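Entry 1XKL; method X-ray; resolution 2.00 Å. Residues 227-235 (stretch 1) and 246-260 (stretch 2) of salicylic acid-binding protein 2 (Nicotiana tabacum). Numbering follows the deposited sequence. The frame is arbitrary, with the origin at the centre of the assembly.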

# COMPACT_ATOMS: atom_id res chain seq x y z
N VAL A 227 -15.81 -46.25 16.28
CA VAL A 227 -16.75 -45.29 16.85
C VAL A 227 -17.90 -45.99 17.55
O VAL A 227 -18.19 -47.15 17.26
CB VAL A 227 -17.36 -44.39 15.76
CG1 VAL A 227 -16.27 -43.57 15.09
CG2 VAL A 227 -18.09 -45.25 14.75
N THR A 228 -18.57 -45.29 18.45
CA THR A 228 -19.69 -45.87 19.15
C THR A 228 -20.85 -45.98 18.18
O THR A 228 -21.62 -46.94 18.21
CB THR A 228 -20.11 -45.01 20.35
OG1 THR A 228 -19.00 -44.85 21.24
CG2 THR A 228 -21.25 -45.69 21.11
N GLU A 229 -20.97 -44.99 17.30
CA GLU A 229 -22.05 -44.97 16.33
C GLU A 229 -21.63 -44.17 15.10
O GLU A 229 -20.89 -43.20 15.22
CB GLU A 229 -23.28 -44.34 16.96
CG GLU A 229 -24.58 -44.69 16.29
CD GLU A 229 -25.74 -43.87 16.81
OE1 GLU A 229 -25.71 -43.48 18.00
OE2 GLU A 229 -26.68 -43.61 16.03
N ALA A 230 -22.11 -44.58 13.94
CA ALA A 230 -21.80 -43.88 12.70
C ALA A 230 -23.09 -43.36 12.07
O ALA A 230 -24.01 -44.13 11.79
CB ALA A 230 -21.08 -44.80 11.73
N ILE A 231 -23.13 -42.05 11.86
CA ILE A 231 -24.29 -41.40 11.26
C ILE A 231 -23.87 -40.90 9.89
O ILE A 231 -22.70 -40.62 9.66
CB ILE A 231 -24.74 -40.19 12.10
CG1 ILE A 231 -25.02 -40.62 13.54
CG2 ILE A 231 -25.96 -39.55 11.47
CD1 ILE A 231 -26.07 -41.70 13.67
N GLU A 232 -24.83 -40.77 8.99
CA GLU A 232 -24.53 -40.31 7.65
C GLU A 232 -25.48 -39.21 7.17
O GLU A 232 -26.69 -39.28 7.40
CB GLU A 232 -24.58 -41.51 6.69
CG GLU A 232 -24.56 -41.15 5.22
CD GLU A 232 -24.72 -42.37 4.32
OE1 GLU A 232 -23.83 -43.25 4.33
OE2 GLU A 232 -25.74 -42.45 3.60
N ILE A 233 -24.93 -38.19 6.52
CA ILE A 233 -25.74 -37.10 5.97
C ILE A 233 -25.53 -37.11 4.46
O ILE A 233 -24.54 -36.60 3.96
CB ILE A 233 -25.34 -35.71 6.53
CG1 ILE A 233 -25.61 -35.64 8.03
CG2 ILE A 233 -26.12 -34.62 5.82
CD1 ILE A 233 -25.30 -34.30 8.65
N LYS A 234 -26.48 -37.72 3.76
CA LYS A 234 -26.44 -37.83 2.30
C LYS A 234 -26.61 -36.49 1.60
O LYS A 234 -27.47 -35.70 1.97
CB LYS A 234 -27.54 -38.79 1.81
CG LYS A 234 -27.05 -40.17 1.38
CD LYS A 234 -26.19 -40.09 0.14
CE LYS A 234 -25.78 -41.48 -0.36
NZ LYS A 234 -24.92 -41.39 -1.59
N GLY A 235 -25.80 -36.26 0.57
CA GLY A 235 -25.89 -35.04 -0.20
C GLY A 235 -25.20 -33.82 0.37
O GLY A 235 -25.30 -32.73 -0.19
N GLN A 246 -30.48 -28.24 8.96
CA GLN A 246 -31.60 -28.91 9.61
C GLN A 246 -31.34 -30.41 9.74
O GLN A 246 -31.69 -31.01 10.75
CB GLN A 246 -32.90 -28.63 8.84
CG GLN A 246 -33.12 -27.14 8.55
CD GLN A 246 -34.40 -26.85 7.79
OE1 GLN A 246 -35.48 -26.76 8.39
NE2 GLN A 246 -34.30 -26.71 6.47
N LYS A 247 -30.72 -31.03 8.74
CA LYS A 247 -30.43 -32.46 8.85
C LYS A 247 -29.42 -32.69 9.97
O LYS A 247 -29.56 -33.63 10.76
CB LYS A 247 -29.90 -33.02 7.54
CG LYS A 247 -30.97 -33.27 6.50
CD LYS A 247 -30.38 -33.81 5.21
CE LYS A 247 -31.44 -33.95 4.14
NZ LYS A 247 -30.88 -34.38 2.83
N LEU A 248 -28.41 -31.83 10.04
CA LEU A 248 -27.37 -31.93 11.06
C LEU A 248 -27.98 -31.71 12.44
O LEU A 248 -27.64 -32.40 13.40
CB LEU A 248 -26.28 -30.88 10.82
CG LEU A 248 -24.84 -31.21 11.23
CD1 LEU A 248 -24.03 -29.91 11.25
CD2 LEU A 248 -24.78 -31.88 12.59
N CYS A 249 -28.87 -30.73 12.55
CA CYS A 249 -29.50 -30.45 13.83
C CYS A 249 -30.30 -31.66 14.32
O CYS A 249 -30.22 -32.03 15.49
CB CYS A 249 -30.44 -29.23 13.72
SG CYS A 249 -31.36 -28.84 15.24
N ALA A 250 -31.06 -32.28 13.42
CA ALA A 250 -31.85 -33.44 13.81
C ALA A 250 -30.94 -34.56 14.31
O ALA A 250 -31.24 -35.22 15.31
CB ALA A 250 -32.70 -33.92 12.63
N SER A 251 -29.81 -34.75 13.64
CA SER A 251 -28.85 -35.78 14.04
C SER A 251 -28.29 -35.48 15.42
O SER A 251 -28.17 -36.37 16.27
CB SER A 251 -27.72 -35.88 13.02
OG SER A 251 -28.22 -36.19 11.73
N LEU A 252 -27.93 -34.22 15.67
CA LEU A 252 -27.39 -33.84 16.97
C LEU A 252 -28.42 -33.98 18.08
O LEU A 252 -28.10 -34.42 19.18
CB LEU A 252 -26.86 -32.40 16.95
CG LEU A 252 -25.61 -32.20 16.08
CD1 LEU A 252 -25.17 -30.73 16.13
CD2 LEU A 252 -24.50 -33.11 16.59
N LEU A 253 -29.67 -33.61 17.81
CA LEU A 253 -30.70 -33.72 18.83
C LEU A 253 -30.92 -35.19 19.16
O LEU A 253 -31.21 -35.55 20.30
CB LEU A 253 -32.01 -33.08 18.36
CG LEU A 253 -31.94 -31.57 18.08
CD1 LEU A 253 -33.32 -31.07 17.71
CD2 LEU A 253 -31.42 -30.82 19.31
N GLU A 254 -30.77 -36.05 18.16
CA GLU A 254 -30.94 -37.48 18.35
C GLU A 254 -29.85 -38.04 19.26
O GLU A 254 -30.14 -38.79 20.19
CB GLU A 254 -30.90 -38.20 17.01
CG GLU A 254 -31.09 -39.69 17.09
CD GLU A 254 -31.17 -40.32 15.73
OE1 GLU A 254 -30.18 -40.97 15.31
OE2 GLU A 254 -32.21 -40.14 15.06
N ILE A 255 -28.60 -37.69 18.99
CA ILE A 255 -27.54 -38.21 19.83
C ILE A 255 -27.66 -37.60 21.22
O ILE A 255 -27.37 -38.26 22.22
CB ILE A 255 -26.13 -37.93 19.21
CG1 ILE A 255 -25.67 -36.53 19.54
CG2 ILE A 255 -26.15 -38.14 17.71
CD1 ILE A 255 -24.56 -36.53 20.54
N ALA A 256 -28.11 -36.35 21.30
CA ALA A 256 -28.26 -35.69 22.58
C ALA A 256 -29.32 -36.37 23.43
O ALA A 256 -29.37 -36.21 24.65
CB ALA A 256 -28.63 -34.23 22.37
N HIS A 257 -30.19 -37.15 22.79
CA HIS A 257 -31.24 -37.82 23.52
C HIS A 257 -30.84 -39.22 23.98
O HIS A 257 -31.05 -39.57 25.14
CB HIS A 257 -32.50 -37.90 22.66
CG HIS A 257 -33.66 -38.54 23.34
ND1 HIS A 257 -33.83 -39.91 23.40
CD2 HIS A 257 -34.71 -38.01 24.02
CE1 HIS A 257 -34.92 -40.19 24.09
NE2 HIS A 257 -35.47 -39.05 24.48
N LYS A 258 -30.25 -40.01 23.08
CA LYS A 258 -29.84 -41.37 23.41
C LYS A 258 -28.56 -41.44 24.24
O LYS A 258 -28.27 -42.47 24.84
CB LYS A 258 -29.68 -42.21 22.13
CG LYS A 258 -28.56 -41.75 21.21
CD LYS A 258 -28.18 -42.80 20.16
CE LYS A 258 -29.25 -43.05 19.12
NZ LYS A 258 -28.74 -44.09 18.17
N TYR A 259 -27.78 -40.35 24.25
CA TYR A 259 -26.53 -40.30 25.02
C TYR A 259 -26.69 -39.30 26.16
O TYR A 259 -25.98 -38.30 26.22
CB TYR A 259 -25.34 -39.85 24.14
CG TYR A 259 -24.98 -40.77 23.00
CD1 TYR A 259 -25.47 -40.55 21.71
CD2 TYR A 259 -24.19 -41.89 23.21
CE1 TYR A 259 -25.18 -41.43 20.66
CE2 TYR A 259 -23.89 -42.78 22.17
CZ TYR A 259 -24.40 -42.55 20.90
OH TYR A 259 -24.16 -43.46 19.89
N ASN A 260 -27.64 -39.56 27.06
CA ASN A 260 -27.87 -38.64 28.17
C ASN A 260 -27.38 -39.21 29.49
O ASN A 260 -26.70 -40.26 29.45
CB ASN A 260 -29.36 -38.32 28.29
CG ASN A 260 -30.18 -39.53 28.64
OD1 ASN A 260 -29.99 -40.61 28.07
ND2 ASN A 260 -31.10 -39.37 29.59

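The strand 229-233 and the helix 246-258 run nearly antiparallel (163°), their axes 9.6 Å apart at closest approach, and the two stretches bury 429 Å² between them, both sides summed. Alternation along the strand turns E229, I231 and I233 toward the helix.

Polar contacts gather around the carboxylate of E229, which an extended side chain (chi1 and chi2 both t) carries to the C-terminal end of the helix. There, OE1 of E229 accepts a very short hydrogen bond, 2.4 Å, from OH of Y259, the first residue to leave helical geometry. K258 adds a salt bridge from NZ to OE2 of E229 (3.0 Å), although its hydrogen bonds to the two carboxylate oxygens are weak. The lysine charge also helps offset the proximity of a second acid, E254, whose OE1 lies 4.4 Å from OE2 of E229. At the edge of the Y259 ring, CG2 of T228 approaches OH of Y259 to 3.9 Å, while OG1 of T228 is satisfied elsewhere in the structure.

Farther along, no hydrogen bond crosses between the stretches, and the contacts are van der Waals packing around I231 and I233. CG2 of I231 rests 4.1 Å from OG of S251, a small side chain whose hydroxyl donates to O of K247 (3.0 Å), so its donor is satisfied within the helix. Buried I233 packs its CD1 4.1 Å from CG of L248, and the aliphatic part of K247 lies alongside.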